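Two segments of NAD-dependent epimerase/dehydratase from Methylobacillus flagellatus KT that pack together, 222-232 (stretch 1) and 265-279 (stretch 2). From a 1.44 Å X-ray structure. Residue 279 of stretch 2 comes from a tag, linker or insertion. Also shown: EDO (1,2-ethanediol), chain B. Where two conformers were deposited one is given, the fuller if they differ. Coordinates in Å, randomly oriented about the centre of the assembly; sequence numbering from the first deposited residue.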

# COMPACT_ATOMS: atom_id res chain seq x y z
N ASP A 222 -7.19 2.75 21.43
CA ASP A 222 -5.90 3.17 21.95
C ASP A 222 -5.24 4.19 21.03
O ASP A 222 -4.61 5.14 21.49
CB ASP A 222 -4.96 1.98 22.13
CG ASP A 222 -5.34 1.08 23.30
OD1 ASP A 222 -6.23 1.45 24.10
OD2 ASP A 222 -4.73 0.01 23.38
N LEU A 223 -5.38 4.01 19.72
CA LEU A 223 -4.81 4.96 18.78
C LEU A 223 -5.53 6.30 18.88
O LEU A 223 -4.89 7.34 18.94
CB LEU A 223 -4.92 4.39 17.36
CG LEU A 223 -4.43 5.34 16.28
CD1 LEU A 223 -2.94 5.74 16.46
CD2 LEU A 223 -4.60 4.74 14.90
N LEU A 224 -6.86 6.26 18.93
CA LEU A 224 -7.66 7.49 19.02
C LEU A 224 -7.35 8.25 20.30
O LEU A 224 -7.19 9.45 20.24
CB LEU A 224 -9.14 7.18 18.87
CG LEU A 224 -9.58 6.75 17.49
CD1 LEU A 224 -10.97 6.09 17.61
CD2 LEU A 224 -9.57 7.93 16.51
N ARG A 225 -7.22 7.55 21.43
CA ARG A 225 -6.89 8.24 22.68
C ARG A 225 -5.49 8.83 22.64
O ARG A 225 -5.29 9.92 23.14
CB ARG A 225 -7.05 7.31 23.86
CG ARG A 225 -8.49 7.05 24.23
CD ARG A 225 -8.54 6.10 25.38
NE ARG A 225 -9.89 5.96 25.87
CZ ARG A 225 -10.16 5.67 27.14
NH1 ARG A 225 -9.16 5.55 28.03
NH2 ARG A 225 -11.42 5.53 27.51
N TRP A 226 -4.53 8.10 22.05
CA TRP A 226 -3.14 8.61 21.98
C TRP A 226 -3.15 9.89 21.12
O TRP A 226 -2.52 10.92 21.46
CB TRP A 226 -2.27 7.49 21.34
CG TRP A 226 -0.77 7.82 21.33
CD1 TRP A 226 0.14 7.44 22.28
CD2 TRP A 226 -0.04 8.54 20.35
NE1 TRP A 226 1.39 7.89 21.95
CE2 TRP A 226 1.31 8.57 20.76
CE3 TRP A 226 -0.39 9.15 19.14
CZ2 TRP A 226 2.31 9.20 20.01
CZ3 TRP A 226 0.61 9.77 18.38
CH2 TRP A 226 1.95 9.81 18.84
N LEU A 227 -3.86 9.84 19.99
CA LEU A 227 -3.96 10.99 19.12
C LEU A 227 -4.72 12.17 19.76
O LEU A 227 -4.37 13.34 19.55
CB LEU A 227 -4.62 10.59 17.82
CG LEU A 227 -3.73 9.75 16.88
CD1 LEU A 227 -4.51 9.22 15.73
CD2 LEU A 227 -2.49 10.56 16.40
N ALA A 228 -5.73 11.83 20.55
CA ALA A 228 -6.51 12.85 21.25
C ALA A 228 -5.61 13.50 22.31
O ALA A 228 -5.60 14.74 22.40
CB ALA A 228 -7.73 12.21 21.89
N ASP A 229 -4.83 12.70 23.03
CA ASP A 229 -3.92 13.22 24.06
C ASP A 229 -2.93 14.21 23.49
O ASP A 229 -2.68 15.29 24.05
CB ASP A 229 -3.19 12.09 24.76
CG ASP A 229 -4.07 11.30 25.70
OD1 ASP A 229 -5.25 11.67 25.91
OD2 ASP A 229 -3.59 10.25 26.23
N ARG A 230 -2.40 13.93 22.32
CA ARG A 230 -1.41 14.82 21.76
C ARG A 230 -2.00 16.04 21.08
O ARG A 230 -1.27 16.93 20.67
CB ARG A 230 -0.49 14.03 20.80
CG ARG A 230 0.69 13.46 21.62
CD ARG A 230 1.05 12.05 21.27
NE ARG A 230 1.84 11.42 22.33
CZ ARG A 230 1.32 10.71 23.33
NH1 ARG A 230 0.00 10.55 23.41
NH2 ARG A 230 2.11 10.17 24.26
N GLN A 231 -3.32 16.10 20.94
CA GLN A 231 -3.99 17.24 20.35
C GLN A 231 -4.85 18.07 21.34
O GLN A 231 -5.63 18.94 20.92
CB GLN A 231 -4.86 16.82 19.19
CG GLN A 231 -4.06 16.17 18.03
CD GLN A 231 -4.97 15.84 16.89
OE1 GLN A 231 -5.22 16.68 16.04
NE2 GLN A 231 -5.46 14.60 16.86
N GLY A 232 -4.72 17.77 22.63
CA GLY A 232 -5.49 18.50 23.64
C GLY A 232 -6.98 18.27 23.51
O GLY A 232 -7.78 19.21 23.65
C1 EDO B . -4.54 4.04 10.56
O1 EDO B . -3.43 4.54 11.23
C2 EDO B . -4.79 2.79 11.32
O2 EDO B . -6.02 2.99 11.96
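Stretch 2 (265-279) DYVSGYGALLAAMRE

Two helices can pack firmly without a single hydrogen bond between them, provided that large side chains on both pack closely together, and this pair illustrates the principle. Stretch 2 is helical from Tyr266 to Met277, opened by Asp265 at the N-cap position, whose OD1 accepts weak bonds from the backbone N of Val267 and of Ser268. It runs in broadly the same direction as helix 222-230 of stretch 1, crossing it at -36° with the axes 11.5 Å apart at closest approach, a wide spacing across which large side chains make the contact. The paired residues climb together, from Leu223 beside Tyr266, through Leu227 beside Tyr270, to Arg230 beside Leu274.

Leu223 begins the contact: its CD1 lies 3.7 Å from CD1 of Tyr266 and 4.1 Å from CE2 of Tyr270. One turn later comes Trp226, the most extensively covered residue of the pair. Tyr266, with chi1 in the p well, turns its ring edge to the indole face, CE1 standing 3.6 Å from Trp226 CG with the ring planes at 80°. The far end of the indole reaches the opposing backbone, Trp226 CH2 lying 3.8 Å from Val267 O and 4.1 Å from Gly271 N. Leu227 follows, its CD2 3.7 Å from Tyr270 CB and its CD1 over one face of that tyrosine ring.

Beyond this point Arg230 is exposed, though Leu274, the residue it meets, is buried. Arg230 lays its CB 4.1 Å from Leu274 CD1, while its guanidinium folds back along its own helix, NH1 donating to Trp226 O at 3.2 Å. Gln231 closes the row: its CG packs 3.8 Å from Leu274 CD2, and its NE2 donates to Leu227 O at 3.2 Å.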

# COMPACT_ATOMS: atom_id res chain seq x y z
N ASP A 265 6.40 2.43 14.08
CA ASP A 265 5.11 2.30 14.75
C ASP A 265 4.39 3.64 14.68
O ASP A 265 4.96 4.66 14.23
CB ASP A 265 5.32 1.83 16.19
CG ASP A 265 6.31 2.68 16.91
OD1 ASP A 265 6.06 3.89 17.00
OD2 ASP A 265 7.39 2.17 17.28
N TYR A 266 3.15 3.67 15.16
CA TYR A 266 2.28 4.83 15.07
C TYR A 266 2.84 6.04 15.85
O TYR A 266 2.56 7.18 15.49
CB TYR A 266 0.88 4.45 15.59
CG TYR A 266 0.86 4.25 17.10
CD1 TYR A 266 0.41 5.27 17.94
CD2 TYR A 266 1.25 3.03 17.68
CE1 TYR A 266 0.37 5.11 19.32
CE2 TYR A 266 1.24 2.86 19.07
CZ TYR A 266 0.76 3.90 19.87
OH TYR A 266 0.71 3.72 21.24
N VAL A 267 3.61 5.77 16.89
CA VAL A 267 4.20 6.87 17.70
C VAL A 267 5.13 7.72 16.84
O VAL A 267 5.03 8.96 16.83
CB VAL A 267 4.95 6.31 18.92
CG1 VAL A 267 5.72 7.40 19.68
CG2 VAL A 267 3.95 5.65 19.89
N SER A 268 5.98 7.06 16.05
CA SER A 268 6.89 7.72 15.11
C SER A 268 6.15 8.41 13.97
O SER A 268 6.37 9.59 13.64
CB SER A 268 7.87 6.69 14.55
OG SER A 268 8.64 6.18 15.62
N GLY A 269 5.27 7.66 13.29
CA GLY A 269 4.59 8.16 12.14
C GLY A 269 3.62 9.29 12.46
O GLY A 269 3.65 10.34 11.81
N TYR A 270 2.73 9.06 13.42
CA TYR A 270 1.82 10.13 13.78
C TYR A 270 2.53 11.27 14.49
O TYR A 270 2.15 12.41 14.30
CB TYR A 270 0.62 9.61 14.55
CG TYR A 270 -0.41 8.96 13.67
CD1 TYR A 270 -1.17 9.71 12.79
CD2 TYR A 270 -0.60 7.58 13.68
CE1 TYR A 270 -2.12 9.15 11.94
CE2 TYR A 270 -1.57 6.98 12.84
CZ TYR A 270 -2.31 7.77 11.98
OH TYR A 270 -3.23 7.19 11.16
N GLY A 271 3.57 10.96 15.26
CA GLY A 271 4.44 12.06 15.78
C GLY A 271 4.91 13.00 14.65
O GLY A 271 4.77 14.24 14.74
N ALA A 272 5.40 12.43 13.55
CA ALA A 272 5.89 13.25 12.43
C ALA A 272 4.76 14.04 11.75
O ALA A 272 4.95 15.16 11.28
CB ALA A 272 6.62 12.37 11.42
N LEU A 273 3.56 13.49 11.73
CA LEU A 273 2.53 14.10 10.92
C LEU A 273 1.92 15.23 11.68
O LEU A 273 1.58 16.28 11.10
CB LEU A 273 1.46 13.08 10.56
CG LEU A 273 1.88 12.04 9.54
CD1 LEU A 273 0.82 10.95 9.49
CD2 LEU A 273 2.03 12.70 8.17
N LEU A 274 1.81 15.05 12.99
CA LEU A 274 1.34 16.12 13.85
C LEU A 274 2.32 17.28 13.74
O LEU A 274 1.90 18.42 13.52
CB LEU A 274 1.19 15.64 15.29
CG LEU A 274 -0.05 14.73 15.48
CD1 LEU A 274 0.05 13.99 16.78
CD2 LEU A 274 -1.43 15.42 15.42
N ALA A 275 3.62 16.99 13.84
CA ALA A 275 4.63 18.06 13.76
C ALA A 275 4.55 18.86 12.46
O ALA A 275 4.69 20.07 12.48
CB ALA A 275 6.04 17.48 13.97
N ALA A 276 4.29 18.19 11.34
CA ALA A 276 4.31 18.81 10.02
C ALA A 276 3.05 19.62 9.75
O ALA A 276 3.12 20.73 9.20
CB ALA A 276 4.50 17.74 8.92
N MET A 277 1.91 19.07 10.14
CA MET A 277 0.63 19.73 9.92
C MET A 277 0.55 21.05 10.69
O MET A 277 -0.16 21.97 10.26
CB MET A 277 -0.55 18.78 10.25
CG MET A 277 -0.91 18.58 11.74
SD MET A 277 -2.24 17.34 11.98
CE MET A 277 -3.36 18.34 13.07
N ARG A 278 1.30 21.16 11.80
CA ARG A 278 1.42 22.41 12.59
C ARG A 278 2.29 23.49 11.92
O ARG A 278 2.53 24.56 12.51
CB ARG A 278 1.96 22.14 13.99
CG ARG A 278 1.21 21.10 14.80
CD ARG A 278 1.56 21.26 16.27
NE ARG A 278 1.91 19.99 16.93
CZ ARG A 278 1.05 19.08 17.40
NH1 ARG A 278 -0.27 19.24 17.29
NH2 ARG A 278 1.53 17.99 17.98
N GLU A 279 2.78 23.20 10.71
CA GLU A 279 3.50 24.15 9.83
C GLU A 279 5.00 24.16 10.00
O GLU A 279 5.72 24.53 9.06
CB GLU A 279 2.94 25.58 9.92
CG GLU A 279 1.52 25.72 9.43
CD GLU A 279 1.37 26.77 8.36
OE1 GLU A 279 2.12 26.73 7.34
OE2 GLU A 279 0.50 27.65 8.53